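Local coordinates for protein glycoside hydrolase family 31 (Trueperella pyogenes, PDB 5I0E) that probably hydrolyses alpha-glucosidic linkages, as a family 31 glycoside hydrolase whose TIM barrel binds alpha-D-glucose units, at residues K201-H206 / G531-T536; G296-G301 / V324-I329; M588-E593 / R604-V609. All coordinates share one frame; numbering follows the deposited sequence.

Contact 1. Residues K201-H206 / G531-T536. With GLC (alpha-D-glucopyranose), chain B.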
loop_
_atom_site.group_PDB
_atom_site.type_symbol
_atom_site.label_atom_id
_atom_site.label_comp_id
_atom_site.label_asym_id
_atom_site.label_seq_id
_atom_site.Cartn_x
_atom_site.Cartn_y
_atom_site.Cartn_z
ATOM N N LYS A 201 -10.001 3.827 -2.871
ATOM C CA LYS A 201 -10.102 5.037 -3.685
ATOM C C LYS A 201 -9.979 6.367 -2.923
ATOM O O LYS A 201 -10.130 6.444 -1.696
ATOM C CB LYS A 201 -11.350 4.992 -4.589
ATOM C CG LYS A 201 -11.492 3.655 -5.334
ATOM C CD LYS A 201 -12.539 3.671 -6.440
ATOM C CE LYS A 201 -13.923 3.949 -5.906
ATOM N NZ LYS A 201 -14.961 3.847 -6.966
ATOM N N ALA A 202 -9.674 7.413 -3.685
ATOM C CA ALA A 202 -9.509 8.772 -3.154
ATOM C C ALA A 202 -8.490 8.796 -1.993
ATOM O O ALA A 202 -8.774 9.353 -0.902
ATOM C CB ALA A 202 -10.877 9.331 -2.725
ATOM N N GLN A 203 -7.327 8.161 -2.228
ATOM C CA GLN A 203 -6.263 8.055 -1.211
ATOM C C GLN A 203 -5.652 9.423 -0.915
ATOM O O GLN A 203 -5.226 9.679 0.218
ATOM C CB GLN A 203 -5.128 7.124 -1.642
ATOM C CG GLN A 203 -5.487 5.649 -1.789
ATOM C CD GLN A 203 -5.988 5.284 -3.177
ATOM O OE1 GLN A 203 -5.918 6.089 -4.107
ATOM N NE2 GLN A 203 -6.539 4.069 -3.311
ATOM N N GLY A 204 -5.585 10.265 -1.956
ATOM C CA GLY A 204 -5.156 11.643 -1.847
ATOM C C GLY A 204 -6.056 12.500 -0.982
ATOM O O GLY A 204 -5.565 13.188 -0.111
ATOM N N LYS A 205 -7.362 12.455 -1.224
ATOM C CA LYS A 205 -8.342 13.236 -0.442
ATOM C C LYS A 205 -8.364 12.858 1.047
ATOM O O LYS A 205 -8.470 13.739 1.898
ATOM C CB LYS A 205 -9.754 13.064 -1.014
ATOM C CG LYS A 205 -9.958 13.660 -2.413
ATOM C CD LYS A 205 -10.974 12.856 -3.233
ATOM C CE LYS A 205 -11.491 13.601 -4.459
ATOM N NZ LYS A 205 -12.571 14.558 -4.083
ATOM N N HIS A 206 -8.246 11.559 1.346
ATOM C CA HIS A 206 -8.291 11.043 2.735
ATOM C C HIS A 206 -6.918 11.025 3.438
ATOM O O HIS A 206 -6.849 10.769 4.635
ATOM C CB HIS A 206 -8.920 9.624 2.780
ATOM C CG HIS A 206 -10.386 9.595 2.457
ATOM N ND1 HIS A 206 -10.874 9.155 1.245
ATOM C CD2 HIS A 206 -11.466 9.973 3.178
ATOM C CE1 HIS A 206 -12.192 9.257 1.234
ATOM N NE2 HIS A 206 -12.576 9.757 2.391
ATOM N N GLY A 531 -2.622 1.005 -6.455
ATOM C CA GLY A 531 -3.917 0.570 -5.959
ATOM C C GLY A 531 -5.131 1.080 -6.724
ATOM O O GLY A 531 -5.059 1.349 -7.918
ATOM N N ASP A 532 -6.249 1.213 -6.008
ATOM C CA ASP A 532 -7.569 1.399 -6.599
ATOM C C ASP A 532 -7.944 2.860 -6.740
ATOM O O ASP A 532 -7.905 3.603 -5.756
ATOM C CB ASP A 532 -8.617 0.710 -5.711
ATOM C CG ASP A 532 -8.424 -0.792 -5.629
ATOM O OD1 ASP A 532 -7.618 -1.339 -6.413
ATOM O OD2 ASP A 532 -9.073 -1.440 -4.782
ATOM N N GLU A 533 -8.324 3.281 -7.945
ATOM C CA GLU A 533 -8.856 4.632 -8.150
ATOM C C GLU A 533 -9.936 4.673 -9.198
ATOM O O GLU A 533 -10.021 3.783 -10.054
ATOM C CB GLU A 533 -7.750 5.622 -8.536
ATOM C CG GLU A 533 -7.214 6.485 -7.391
ATOM C CD GLU A 533 -8.197 7.528 -6.862
ATOM O OE1 GLU A 533 -9.425 7.402 -7.040
ATOM O OE2 GLU A 533 -7.736 8.494 -6.219
ATOM N N ASP A 534 -10.760 5.734 -9.112
ATOM C CA ASP A 534 -11.715 6.106 -10.167
ATOM C C ASP A 534 -10.958 6.673 -11.357
ATOM O O ASP A 534 -9.784 7.001 -11.254
ATOM C CB ASP A 534 -12.704 7.163 -9.685
ATOM C CG ASP A 534 -13.678 6.633 -8.641
ATOM O OD1 ASP A 534 -14.398 5.656 -8.961
ATOM O OD2 ASP A 534 -13.732 7.196 -7.516
ATOM N N SER A 535 -11.670 6.803 -12.471
ATOM C CA SER A 535 -11.131 7.321 -13.722
ATOM C C SER A 535 -11.361 8.820 -13.788
ATOM O O SER A 535 -12.231 9.285 -14.493
ATOM C CB SER A 535 -11.765 6.594 -14.928
ATOM O OG SER A 535 -11.273 5.264 -15.043
ATOM N N THR A 536 -10.560 9.559 -13.035
ATOM C CA THR A 536 -10.665 11.014 -12.945
ATOM C C THR A 536 -9.318 11.703 -13.132
ATOM O O THR A 536 -8.258 11.086 -13.013
ATOM C CB THR A 536 -11.271 11.478 -11.584
ATOM O OG1 THR A 536 -10.377 11.160 -10.502
ATOM C CG2 THR A 536 -12.662 10.858 -11.359
HETATM C C1 GLC B . -8.197 -5.449 -5.218
HETATM C C2 GLC B . -7.164 -4.918 -6.209
HETATM C C3 GLC B . -7.765 -4.784 -7.601
HETATM C C4 GLC B . -8.307 -6.144 -8.043
HETATM C C5 GLC B . -9.301 -6.690 -7.024
HETATM C C6 GLC B . -9.670 -8.118 -7.426
HETATM O O1 GLC B . -9.202 -4.453 -5.077
HETATM O O2 GLC B . -6.668 -3.661 -5.752
HETATM O O3 GLC B . -6.750 -4.340 -8.508
HETATM O O4 GLC B . -8.925 -6.074 -9.342
HETATM O O5 GLC B . -8.774 -6.674 -5.689
HETATM O O6 GLC B . -10.762 -8.583 -6.616
HETATM O O HOH W 1 -5.575 9.139 -4.585
#

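Contact 2. Residues G296-G301 / V324-I329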
loop_
_atom_site.group_PDB
_atom_site.type_symbol
_atom_site.label_atom_id
_atom_site.label_comp_id
_atom_site.label_asym_id
_atom_site.label_seq_id
_atom_site.Cartn_x
_atom_site.Cartn_y
_atom_site.Cartn_z
ATOM N N GLY A 296 7.768 -4.013 -20.761
ATOM C CA GLY A 296 6.707 -3.941 -21.772
ATOM C C GLY A 296 5.351 -3.563 -21.169
ATOM O O GLY A 296 5.234 -3.339 -19.950
ATOM N N LEU A 297 4.333 -3.472 -22.028
ATOM C CA LEU A 297 2.972 -3.158 -21.588
ATOM C C LEU A 297 2.376 -4.380 -20.860
ATOM O O LEU A 297 2.502 -5.504 -21.333
ATOM C CB LEU A 297 2.090 -2.731 -22.766
ATOM C CG LEU A 297 0.611 -2.494 -22.448
ATOM C CD1 LEU A 297 0.446 -1.355 -21.469
ATOM C CD2 LEU A 297 -0.161 -2.222 -23.723
ATOM N N TRP A 298 1.794 -4.132 -19.693
ATOM C CA TRP A 298 1.062 -5.124 -18.913
ATOM C C TRP A 298 -0.444 -4.962 -19.182
ATOM O O TRP A 298 -0.993 -3.888 -18.991
ATOM C CB TRP A 298 1.291 -4.940 -17.428
ATOM C CG TRP A 298 2.614 -5.263 -16.860
ATOM C CD1 TRP A 298 3.828 -4.903 -17.348
ATOM C CD2 TRP A 298 2.857 -5.941 -15.643
ATOM N NE1 TRP A 298 4.822 -5.340 -16.531
ATOM C CE2 TRP A 298 4.260 -5.995 -15.471
ATOM C CE3 TRP A 298 2.029 -6.542 -14.685
ATOM C CZ2 TRP A 298 4.866 -6.628 -14.374
ATOM C CZ3 TRP A 298 2.617 -7.164 -13.593
ATOM C CH2 TRP A 298 4.034 -7.203 -13.445
ATOM N N ALA A 299 -1.072 -6.049 -19.649
ATOM C CA ALA A 299 -2.506 -6.112 -19.890
ATOM C C ALA A 299 -3.183 -6.818 -18.719
ATOM O O ALA A 299 -2.688 -7.822 -18.206
ATOM C CB ALA A 299 -2.799 -6.834 -21.202
ATOM N N SER A 300 -4.310 -6.271 -18.296
ATOM C CA SER A 300 -5.069 -6.814 -17.172
ATOM C C SER A 300 -6.547 -6.392 -17.278
ATOM O O SER A 300 -6.881 -5.325 -17.794
ATOM C CB SER A 300 -4.473 -6.333 -15.841
ATOM O OG SER A 300 -5.114 -6.972 -14.731
ATOM N N GLY A 301 -7.415 -7.266 -16.804
ATOM C CA GLY A 301 -8.824 -6.955 -16.641
ATOM C C GLY A 301 -9.498 -8.021 -15.803
ATOM O O GLY A 301 -9.409 -9.226 -16.134
ATOM N N VAL A 324 2.064 -6.642 -26.105
ATOM C CA VAL A 324 1.969 -6.759 -24.669
ATOM C C VAL A 324 3.093 -7.690 -24.251
ATOM O O VAL A 324 3.414 -8.629 -24.974
ATOM C CB VAL A 324 0.557 -7.245 -24.291
ATOM C CG1 VAL A 324 0.382 -8.740 -24.494
ATOM C CG2 VAL A 324 0.243 -6.877 -22.875
ATOM N N SER A 325 3.743 -7.404 -23.123
ATOM C CA SER A 325 4.785 -8.314 -22.582
ATOM C C SER A 325 4.336 -9.141 -21.349
ATOM O O SER A 325 4.971 -10.111 -21.002
ATOM C CB SER A 325 6.090 -7.538 -22.339
ATOM O OG SER A 325 6.076 -6.861 -21.096
ATOM N N VAL A 326 3.237 -8.767 -20.709
ATOM C CA VAL A 326 2.742 -9.445 -19.495
ATOM C C VAL A 326 1.205 -9.432 -19.495
ATOM O O VAL A 326 0.578 -8.377 -19.738
ATOM C CB VAL A 326 3.234 -8.709 -18.207
ATOM C CG1 VAL A 326 2.706 -9.355 -16.936
ATOM C CG2 VAL A 326 4.752 -8.627 -18.170
ATOM N N VAL A 327 0.602 -10.581 -19.206
ATOM C CA VAL A 327 -0.825 -10.641 -18.926
ATOM C C VAL A 327 -1.054 -11.030 -17.466
ATOM O O VAL A 327 -0.451 -11.963 -16.965
ATOM C CB VAL A 327 -1.603 -11.564 -19.916
ATOM C CG1 VAL A 327 -1.283 -13.023 -19.709
ATOM C CG2 VAL A 327 -3.121 -11.341 -19.774
ATOM N N VAL A 328 -1.947 -10.303 -16.802
ATOM C CA VAL A 328 -2.351 -10.600 -15.433
ATOM C C VAL A 328 -3.754 -11.164 -15.456
ATOM O O VAL A 328 -4.625 -10.562 -16.073
ATOM C CB VAL A 328 -2.367 -9.346 -14.571
ATOM C CG1 VAL A 328 -2.842 -9.666 -13.162
ATOM C CG2 VAL A 328 -0.985 -8.732 -14.540
ATOM N N ILE A 329 -3.948 -12.315 -14.805
ATOM C CA ILE A 329 -5.244 -12.973 -14.700
ATOM C C ILE A 329 -5.581 -12.964 -13.229
ATOM O O ILE A 329 -4.831 -13.469 -12.405
ATOM C CB ILE A 329 -5.248 -14.435 -15.228
ATOM C CG1 ILE A 329 -4.528 -14.518 -16.561
ATOM C CG2 ILE A 329 -6.681 -14.967 -15.377
ATOM C CD1 ILE A 329 -4.490 -15.918 -17.143
HETATM O O HOH W 2 -6.722 -9.415 -14.727
#

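Contact 3. Residues M588-E593 / R604-V609. With GLC (alpha-D-glucopyranose), chain B.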
loop_
_atom_site.group_PDB
_atom_site.type_symbol
_atom_site.label_atom_id
_atom_site.label_comp_id
_atom_site.label_asym_id
_atom_site.label_seq_id
_atom_site.Cartn_x
_atom_site.Cartn_y
_atom_site.Cartn_z
ATOM N N MET A 588 4.171 0.030 -16.804
ATOM C CA MET A 588 3.065 0.506 -17.621
ATOM C C MET A 588 2.016 -0.615 -17.698
ATOM O O MET A 588 2.332 -1.701 -18.209
ATOM C CB MET A 588 3.611 0.841 -19.019
ATOM C CG MET A 588 2.625 1.457 -20.012
ATOM S SD MET A 588 3.282 1.530 -21.717
ATOM C CE MET A 588 2.023 2.547 -22.479
ATOM N N GLN A 589 0.812 -0.372 -17.150
ATOM C CA GLN A 589 -0.331 -1.291 -17.309
ATOM C C GLN A 589 -1.675 -0.654 -17.224
ATOM O O GLN A 589 -1.833 0.367 -16.615
ATOM C CB GLN A 589 -0.334 -2.536 -16.367
ATOM C CG GLN A 589 -0.276 -2.439 -14.872
ATOM C CD GLN A 589 -1.609 -2.642 -14.125
ATOM O OE1 GLN A 589 -2.085 -3.778 -13.863
ATOM N NE2 GLN A 589 -2.156 -1.528 -13.681
ATOM N N TYR A 590 -2.625 -1.318 -17.865
ATOM C CA TYR A 590 -4.027 -0.999 -17.793
ATOM C C TYR A 590 -4.722 -2.155 -17.082
ATOM O O TYR A 590 -4.308 -3.298 -17.196
ATOM C CB TYR A 590 -4.611 -0.763 -19.204
ATOM C CG TYR A 590 -4.758 -1.978 -20.133
ATOM C CD1 TYR A 590 -5.836 -2.851 -20.011
ATOM C CD2 TYR A 590 -3.854 -2.208 -21.177
ATOM C CE1 TYR A 590 -6.008 -3.926 -20.884
ATOM C CE2 TYR A 590 -4.005 -3.274 -22.050
ATOM C CZ TYR A 590 -5.080 -4.143 -21.903
ATOM O OH TYR A 590 -5.253 -5.213 -22.766
ATOM N N HIS A 591 -5.788 -1.835 -16.383
ATOM C CA HIS A 591 -6.504 -2.764 -15.562
ATOM C C HIS A 591 -7.966 -2.257 -15.456
ATOM O O HIS A 591 -8.227 -1.067 -15.706
ATOM C CB HIS A 591 -5.847 -2.820 -14.186
ATOM C CG HIS A 591 -6.495 -3.792 -13.248
ATOM N ND1 HIS A 591 -6.850 -5.067 -13.633
ATOM C CD2 HIS A 591 -6.815 -3.693 -11.933
ATOM C CE1 HIS A 591 -7.401 -5.698 -12.609
ATOM N NE2 HIS A 591 -7.383 -4.892 -11.561
ATOM N N SER A 592 -8.895 -3.165 -15.132
ATOM C CA SER A 592 -10.291 -2.819 -14.916
ATOM C C SER A 592 -10.848 -3.588 -13.741
ATOM O O SER A 592 -10.498 -4.737 -13.530
ATOM C CB SER A 592 -11.147 -3.108 -16.177
ATOM O OG SER A 592 -11.009 -4.447 -16.615
ATOM N N GLU A 593 -11.738 -2.941 -13.001
ATOM C CA GLU A 593 -12.402 -3.525 -11.824
ATOM C C GLU A 593 -13.519 -4.481 -12.229
ATOM O O GLU A 593 -14.154 -4.291 -13.258
ATOM C CB GLU A 593 -13.010 -2.416 -10.959
ATOM C CG GLU A 593 -13.504 -2.868 -9.588
ATOM C CD GLU A 593 -13.890 -1.707 -8.680
ATOM O OE1 GLU A 593 -14.630 -0.801 -9.132
ATOM O OE2 GLU A 593 -13.430 -1.691 -7.521
ATOM N N ARG A 604 -10.243 -1.624 -19.798
ATOM C CA ARG A 604 -9.450 -0.466 -20.166
ATOM C C ARG A 604 -8.549 -0.773 -21.376
ATOM O O ARG A 604 -7.510 -0.143 -21.549
ATOM C CB ARG A 604 -8.644 0.054 -18.955
ATOM C CG ARG A 604 -9.353 1.132 -18.168
ATOM C CD ARG A 604 -10.676 0.666 -17.550
ATOM N NE ARG A 604 -11.179 1.660 -16.596
ATOM C CZ ARG A 604 -12.431 1.766 -16.145
ATOM N NH1 ARG A 604 -13.380 0.908 -16.525
ATOM N NH2 ARG A 604 -12.733 2.744 -15.282
ATOM N N THR A 605 -8.976 -1.722 -22.218
ATOM C CA THR A 605 -8.334 -1.997 -23.483
ATOM C C THR A 605 -8.491 -0.776 -24.402
ATOM O O THR A 605 -9.530 -0.115 -24.362
ATOM C CB THR A 605 -8.976 -3.219 -24.186
ATOM O OG1 THR A 605 -10.397 -3.057 -24.202
ATOM C CG2 THR A 605 -8.633 -4.523 -23.478
ATOM N N PRO A 606 -7.463 -0.471 -25.230
ATOM C CA PRO A 606 -7.591 0.626 -26.189
ATOM C C PRO A 606 -8.875 0.547 -27.041
ATOM O O PRO A 606 -9.567 1.562 -27.242
ATOM C CB PRO A 606 -6.337 0.463 -27.058
ATOM C CG PRO A 606 -5.305 -0.104 -26.128
ATOM C CD PRO A 606 -6.093 -1.051 -25.245
ATOM N N TRP A 607 -9.207 -0.668 -27.479
ATOM C CA TRP A 607 -10.389 -0.909 -28.317
ATOM C C TRP A 607 -11.719 -0.733 -27.565
ATOM O O TRP A 607 -12.657 -0.158 -28.123
ATOM C CB TRP A 607 -10.343 -2.277 -29.035
ATOM C CG TRP A 607 -9.733 -3.389 -28.245
ATOM C CD1 TRP A 607 -10.381 -4.292 -27.460
ATOM C CD2 TRP A 607 -8.341 -3.706 -28.165
ATOM N NE1 TRP A 607 -9.478 -5.163 -26.891
ATOM C CE2 TRP A 607 -8.215 -4.821 -27.307
ATOM C CE3 TRP A 607 -7.183 -3.154 -28.735
ATOM C CZ2 TRP A 607 -6.964 -5.398 -27.005
ATOM C CZ3 TRP A 607 -5.950 -3.722 -28.430
ATOM C CH2 TRP A 607 -5.855 -4.833 -27.583
ATOM N N ASN A 608 -11.835 -1.221 -26.327
ATOM C CA ASN A 608 -13.089 -0.998 -25.579
ATOM C C ASN A 608 -13.305 0.497 -25.256
ATOM O O ASN A 608 -14.419 1.011 -25.362
ATOM C CB ASN A 608 -13.177 -1.845 -24.294
ATOM C CG ASN A 608 -14.563 -1.753 -23.626
ATOM O OD1 ASN A 608 -15.601 -2.021 -24.257
ATOM N ND2 ASN A 608 -14.590 -1.325 -22.360
ATOM N N VAL A 609 -12.245 1.194 -24.871
ATOM C CA VAL A 609 -12.362 2.603 -24.517
ATOM C C VAL A 609 -12.676 3.399 -25.778
ATOM O O VAL A 609 -13.458 4.374 -25.716
ATOM C CB VAL A 609 -11.117 3.145 -23.812
ATOM C CG1 VAL A 609 -11.315 4.602 -23.421
ATOM C CG2 VAL A 609 -10.843 2.333 -22.553
HETATM C C1 GLC B . -8.197 -5.449 -5.218
HETATM C C2 GLC B . -7.164 -4.918 -6.209
HETATM C C3 GLC B . -7.765 -4.784 -7.601
HETATM C C4 GLC B . -8.307 -6.144 -8.043
HETATM C C5 GLC B . -9.301 -6.690 -7.024
HETATM C C6 GLC B . -9.670 -8.118 -7.426
HETATM O O1 GLC B . -9.202 -4.453 -5.077
HETATM O O2 GLC B . -6.668 -3.661 -5.752
HETATM O O3 GLC B . -6.750 -4.340 -8.508
HETATM O O4 GLC B . -8.925 -6.074 -9.342
HETATM O O5 GLC B . -8.774 -6.674 -5.689
HETATM O O6 GLC B . -10.762 -8.583 -6.616
HETATM O O HOH W 3 -9.174 -4.052 -18.783
#

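Contact 1. Residues K201-H206 / G531-T536
K201 and Q203 clasp D532, E533 and D534 in the loop that follows strand 527-529 of the TIM barrel, so a turn between strands 191-194 and 212-213 docks onto the barrel rim. The packing is tightest around the D532 carbonyl. The Q203 amide meets it with NE2 2.8 Å from D532 O, a nearly straight bond (166° at the hydrogen) lying close to the amide plane. The same oxygen also takes a CA-H...O contact, with K201 CA 3.3 Å from D532 O, so K201 and Q203 both approach it, the amide through a true hydrogen bond and K201 through a weaker CA-H contact. From here the K201 chain runs past the backbone of E533; its bend at chi3 (-62°) carries the ammonium to D534, where NZ lies 2.8 Å from OD1. This salt bridge comes in on the syn side, 31° out of the carboxylate plane, and S566 OG is a second partner of NZ. A leucine here would lack the ammonium and is likely to leave D534 OD1 without its charge mate and S566 OG without this bond. Around A202, G204 and the E533 carboxylate the contact is looser. A202 N makes only a weak bond to E533 OE1 at 3.4 Å, while water 1 bridges E533 OE2 (2.8 Å) to Q203 OE1 and G204 N. The Q203 and E533 side chains run past each other in opposite directions, amide and carboxylate planes nearly perpendicular. Away from this water, the loop presents D532 to the sugar: Y210 OH bonds its backbone N, and its carboxylate accepts from two glucose hydroxyls, O2 2.6 Å from OD1 and O1 3.0 Å from OD2.

Contact 2. Residues G296-G301 / V324-I329
Three firm backbone bonds join L297, A299, V326 and their neighbours as adjacent parallel strands of the TIM barrel, linked in a beta-alpha-beta unit through helix 307-320. A299 uses both its polar backbone atoms: its N lies 2.9 Å from V326 O and its O lies 2.9 Å from V328 N, each bond at 165° at the hydrogen and nearly along the C=O axis. Farther back, L297 O receives S325 N at 2.9 Å in the carbonyl plane, with a weak second bond from V326 N. The short strand axes approach to 4.7 Å and cross at -24°. On the face carrying W298, V326 and V328, V326 sits on the indole: its CB is 3.7 Å from the centroid of the five-membered ring and 9° off the normal, a CH-pi contact. The six-membered ring also meets V328, with W298 CE3 3.7 Å from V328 CG2. The indole NE1 bonds I294 O, and the ring meets F514 of strand 514-515, consistent with this face turning to the barrel interior, since helix 307-320 lies on the other. M314 of that helix packs on the A299 and V327 side and also touches V324; here A299 CB presses tightly on V324 CG2 at 3.5 Å. Toward the strand ends, water 2 joins the pair by bonding S300 OG and donating to V328 O at 2.7 Å.

Contact 3. Residues M588-E593 / R604-V609
With CG of Y590 set between its backbone N and carbonyl carbon (chi1 70°), the phenol swings across the backbone of R604 and T605; a bend at chi2 of R604 (62°) curls that side chain around H591 O. The contact joins strand 587-590 of the TIM barrel to the N-terminus of helix 606-613. R604 O lies over one face of the tyrosine ring, 3.5 Å from Y590 CD1, and T605 CA also lies over a face, offset toward the rim. At the far end Y590 OH touches T605 CG2 at 3.5 Å while bonding H317. The aliphatic part of R604 wraps H591 O, with CD 3.5 Å from that oxygen, and the guanidinium goes on to R602 O and G564 O. T605 is the N-cap: its OG1 accepts from N608 N at 3.2 Å. Water 3 bridges the segments, 2.9 Å from S592 OG and 2.8 Å from R604 N. The CB of H591 points away from R604-V609, and its ring reaches the glucose, where NE2 donates to O4 at 2.9 Å and also bonds O3 at 3.2 Å.

Contacts 2 and 3 share one sheet, their centres about 10 Å apart: W298 N lies 2.9 Å from M588 O, and W298 O lies 3.2 Å from Y590 N, so strand 297-300 is flanked by 326-329 and 587-590. Contact 1 sits about 17 Å from contact 3, centre to centre, yet touches it where S535 OG lies 2.9 Å from R604 NH2. The two also meet at the same glucose, which D532 and H591 grip through different hydroxyls, with E330 and K465 as further partners. Contact 2 stands one shell back: S300 OG makes a weak hydrogen bond to H591 ND1, consistent with helping to orient the imidazole that holds the sugar.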